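PDB 2XSG: CCMAN5 from Cellulosimicrobium cellulans, which hydrolyses alpha-mannosidic linkages as a bacterial glycoside hydrolase of family GH92, probably including those of mannose that caps mannose-6-phosphate on yeast-made glycans. Local coordinates for residues L290-I295 with T700-S705; T697-T700 with A706-V709. All blocks are in the same frame, centred on the assembly; numbering follows the deposited sequence.

From the N terminus, the chain leaves helix 275-290 through a tight turn and enters strand 293-296, which forms one edge of a six-stranded mixed sheet. About 400 residues later, many of them helical, strand 696-700 returns beside that edge strand, and contact 1 closes this long loop. Contact 2 closes a short one: strand 696-700 passes through a five-residue loop into 706-712. The two contacts share T700 and their centres lie about 7 Å apart. In sequence they overlap, since the hairpin loop that contact 2 encloses is the part that contact 1 ties to R292. Strand 696-700 pairs with 293-296 on one edge, where A294 N lies 2.9 Å from T698 O, and with 706-712 on the other.

Contact 1: residues L290-I295 with T700-S705; sequences LGRVAI and TYDDGS
T700 N reaches R292 O at 2.9 Å in a backbone bond that continues the pairing of strands 293-296 and 696-700 to the end of the latter. The threonine hydroxyl OG1 is hydrogen-bonded to a water, while T700 O takes a proton from a second water. That water accepts from R292 NH1 at 2.8 Å, lying at the edge of the guanidinium and in its plane. Y701 opens a type I turn ending at G704; its CB points away from the 290-295 segment, and its OH is hydrogen-bonded to Y365 O. At D702 the turn meets the arginine: NH1 approaches OD1 at 2.9 Å on its syn side but 30° out of the carboxylate plane, while OD1 stays near the guanidinium plane; a weak bond comes from NH2. The two planes are 68° apart, so the pair is not a flat two-oxygen bridge, and NH2 also donates to a third water. D703 OD1 accepts from S705 N, an Asx turn that braces the loop, and also from S705 OG. R292 sits on the type I turn from L290 to V293, and its chain, extended from CG to NE (chi3 179°), reaches the Y701-G704 turn. A leucine here would probably leave the D702 carboxylate without its positive mate and the water on T700 O without its NH1 donor. With D702 exposed, this is a surface ion pair, partly solvent-mediated, that fastens the hairpin loop beside the edge strand.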
# COMPACT_ATOMS: atom_id res chain seq x y z
N LEU A 290 16.12 3.72 2.65
CA LEU A 290 16.41 3.42 1.25
C LEU A 290 17.77 2.73 1.06
O LEU A 290 17.92 1.86 0.20
CB LEU A 290 16.31 4.68 0.38
CG LEU A 290 14.99 5.48 0.43
CD1 LEU A 290 15.22 6.86 -0.16
CD2 LEU A 290 13.86 4.79 -0.30
N GLY A 291 18.74 3.12 1.87
CA GLY A 291 20.10 2.55 1.82
C GLY A 291 20.21 1.07 2.17
O GLY A 291 21.30 0.48 2.03
N ARG A 292 19.10 0.48 2.62
CA ARG A 292 19.03 -0.96 2.84
C ARG A 292 19.20 -1.74 1.54
O ARG A 292 19.65 -2.89 1.57
CB ARG A 292 17.71 -1.35 3.50
CG ARG A 292 17.53 -0.80 4.91
CD ARG A 292 16.19 -1.25 5.49
NE ARG A 292 16.00 -0.77 6.86
CZ ARG A 292 16.48 -1.38 7.94
NH1 ARG A 292 17.18 -2.51 7.83
NH2 ARG A 292 16.24 -0.85 9.14
N VAL A 293 18.82 -1.11 0.42
CA VAL A 293 19.07 -1.64 -0.92
C VAL A 293 20.00 -0.73 -1.73
O VAL A 293 19.67 0.43 -2.01
CB VAL A 293 17.78 -1.88 -1.71
CG1 VAL A 293 18.09 -2.70 -2.98
CG2 VAL A 293 16.77 -2.60 -0.86
N ALA A 294 21.16 -1.27 -2.10
CA ALA A 294 22.14 -0.54 -2.89
C ALA A 294 22.25 -1.15 -4.27
O ALA A 294 22.48 -2.34 -4.43
CB ALA A 294 23.50 -0.51 -2.21
N ILE A 295 22.10 -0.29 -5.28
CA ILE A 295 22.03 -0.74 -6.66
C ILE A 295 23.17 -0.19 -7.54
O ILE A 295 23.56 0.97 -7.46
CB ILE A 295 20.65 -0.41 -7.24
CG1 ILE A 295 19.64 -1.42 -6.72
CG2 ILE A 295 20.65 -0.41 -8.76
CD1 ILE A 295 18.28 -0.98 -6.90
N THR A 700 21.41 -4.90 2.65
CA THR A 700 22.21 -4.91 3.89
C THR A 700 21.29 -4.99 5.11
O THR A 700 20.40 -4.16 5.27
CB THR A 700 23.11 -3.67 3.97
OG1 THR A 700 23.87 -3.55 2.75
CG2 THR A 700 24.05 -3.74 5.17
N TYR A 701 21.49 -6.02 5.92
CA TYR A 701 20.70 -6.23 7.13
C TYR A 701 21.29 -5.51 8.35
O TYR A 701 22.42 -5.02 8.30
CB TYR A 701 20.49 -7.74 7.37
CG TYR A 701 19.80 -8.33 6.17
CD1 TYR A 701 18.49 -7.97 5.87
CD2 TYR A 701 20.48 -9.19 5.29
CE1 TYR A 701 17.86 -8.48 4.75
CE2 TYR A 701 19.85 -9.71 4.16
CZ TYR A 701 18.54 -9.35 3.91
OH TYR A 701 17.90 -9.83 2.81
N ASP A 702 20.52 -5.44 9.43
CA ASP A 702 20.90 -4.63 10.60
C ASP A 702 22.24 -5.01 11.20
O ASP A 702 22.90 -4.16 11.78
CB ASP A 702 19.78 -4.64 11.65
CG ASP A 702 18.49 -3.98 11.14
OD1 ASP A 702 18.59 -3.09 10.27
OD2 ASP A 702 17.38 -4.34 11.60
N ASP A 703 22.65 -6.27 11.08
CA ASP A 703 23.96 -6.68 11.59
C ASP A 703 25.13 -6.43 10.62
O ASP A 703 26.29 -6.71 10.95
CB ASP A 703 23.96 -8.13 12.06
CG ASP A 703 23.62 -9.12 10.95
OD1 ASP A 703 23.56 -8.75 9.75
OD2 ASP A 703 23.40 -10.29 11.30
N GLY A 704 24.84 -5.90 9.44
CA GLY A 704 25.89 -5.57 8.48
C GLY A 704 26.18 -6.69 7.48
O GLY A 704 26.94 -6.47 6.53
N SER A 705 25.62 -7.88 7.71
CA SER A 705 25.60 -8.90 6.66
C SER A 705 24.71 -8.42 5.50
O SER A 705 23.92 -7.47 5.68
CB SER A 705 25.11 -10.24 7.20
OG SER A 705 23.70 -10.24 7.37
O HOH W 1 22.57 -2.19 0.67
O HOH W 2 16.12 -2.21 12.02
O HOH W 3 17.68 -4.45 5.89

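Contact 2: residues T697-T700 with A706-V709; sequences TTIT and AFTV
I699 and F707 face each other as a hydrogen-bonded pair in an antiparallel beta hairpin, formed by strands 696-700 and 706-712 at 168° between their short segments. I699 N gives its proton to F707 O at 2.8 Å, and I699 O accepts from F707 N, both in the carbonyl plane. From this backbone the isoleucine side chain rises on the buried side of the sheet. Its CB passes 4.2 Å from F707 O; CG2 turns to the other neighbour and packs on R292 O. CG1 stands anti to the carbonyl carbon (chi1 -54°) and extends to CD1, which meets F707 CD2 at 4.2 Å, oblique to the ring. T697 and V709 lie on this same side and form the next hydrogen-bonded pair, joined by a bond in each direction; V709 CG1 packs against T697 CB. L747 of strand 746-752 touches both F707 and V709, so the packing on this buried side continues onto the neighbouring parallel strand. T698, T708, T700 and A706 line the other side, in non-hydrogen-bonded pairs. There T698 and T708 stand side by side and point the same way, the T698 hydroxyl OG1 resting on the T708 methyl. Diagonally across, T698 CG2 touches A706 CB at 3.7 Å. Alpha hydrogens add to the pairing, and T698 CA directs its own at F707 O, the carbonyl that I699 N also uses, over 3.3 Å.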
# COMPACT_ATOMS: atom_id res chain seq x y z
N THR A 697 22.52 -5.90 -7.00
CA THR A 697 21.58 -5.40 -6.00
C THR A 697 21.94 -6.00 -4.62
O THR A 697 21.99 -7.22 -4.49
CB THR A 697 20.13 -5.68 -6.41
OG1 THR A 697 19.80 -4.89 -7.57
CG2 THR A 697 19.16 -5.38 -5.28
N THR A 698 22.23 -5.14 -3.64
CA THR A 698 22.68 -5.56 -2.30
C THR A 698 21.70 -5.12 -1.22
O THR A 698 21.43 -3.92 -1.05
CB THR A 698 24.11 -4.98 -1.96
OG1 THR A 698 25.05 -5.41 -2.95
CG2 THR A 698 24.59 -5.43 -0.59
N ILE A 699 21.17 -6.09 -0.49
CA ILE A 699 20.33 -5.80 0.67
C ILE A 699 21.18 -6.00 1.92
O ILE A 699 21.62 -7.11 2.20
CB ILE A 699 19.07 -6.70 0.73
CG1 ILE A 699 18.27 -6.60 -0.58
CG2 ILE A 699 18.20 -6.31 1.96
CD1 ILE A 699 17.13 -7.70 -0.74
N THR A 700 21.41 -4.90 2.65
CA THR A 700 22.21 -4.91 3.89
C THR A 700 21.29 -4.99 5.11
O THR A 700 20.40 -4.16 5.27
CB THR A 700 23.11 -3.67 3.97
OG1 THR A 700 23.87 -3.55 2.75
CG2 THR A 700 24.05 -3.74 5.17
N ALA A 706 24.84 -9.04 4.33
CA ALA A 706 24.16 -8.57 3.12
C ALA A 706 23.77 -9.69 2.17
O ALA A 706 24.55 -10.63 1.99
CB ALA A 706 25.04 -7.55 2.38
N PHE A 707 22.59 -9.60 1.57
CA PHE A 707 22.22 -10.47 0.45
C PHE A 707 22.63 -9.79 -0.85
O PHE A 707 22.33 -8.62 -1.07
CB PHE A 707 20.72 -10.77 0.43
CG PHE A 707 20.25 -11.55 -0.77
CD1 PHE A 707 20.52 -12.92 -0.88
CD2 PHE A 707 19.54 -10.92 -1.79
CE1 PHE A 707 20.08 -13.65 -1.99
CE2 PHE A 707 19.10 -11.64 -2.91
CZ PHE A 707 19.37 -13.01 -3.01
N THR A 708 23.33 -10.51 -1.71
CA THR A 708 23.75 -9.91 -2.95
C THR A 708 23.25 -10.75 -4.11
O THR A 708 23.56 -11.94 -4.20
CB THR A 708 25.29 -9.69 -2.99
OG1 THR A 708 25.71 -9.12 -1.75
CG2 THR A 708 25.70 -8.76 -4.12
N VAL A 709 22.45 -10.13 -4.96
CA VAL A 709 22.04 -10.77 -6.20
C VAL A 709 22.66 -10.00 -7.35
O VAL A 709 22.48 -8.78 -7.46
CB VAL A 709 20.49 -10.91 -6.32
CG1 VAL A 709 19.77 -9.55 -6.31
CG2 VAL A 709 20.11 -11.72 -7.57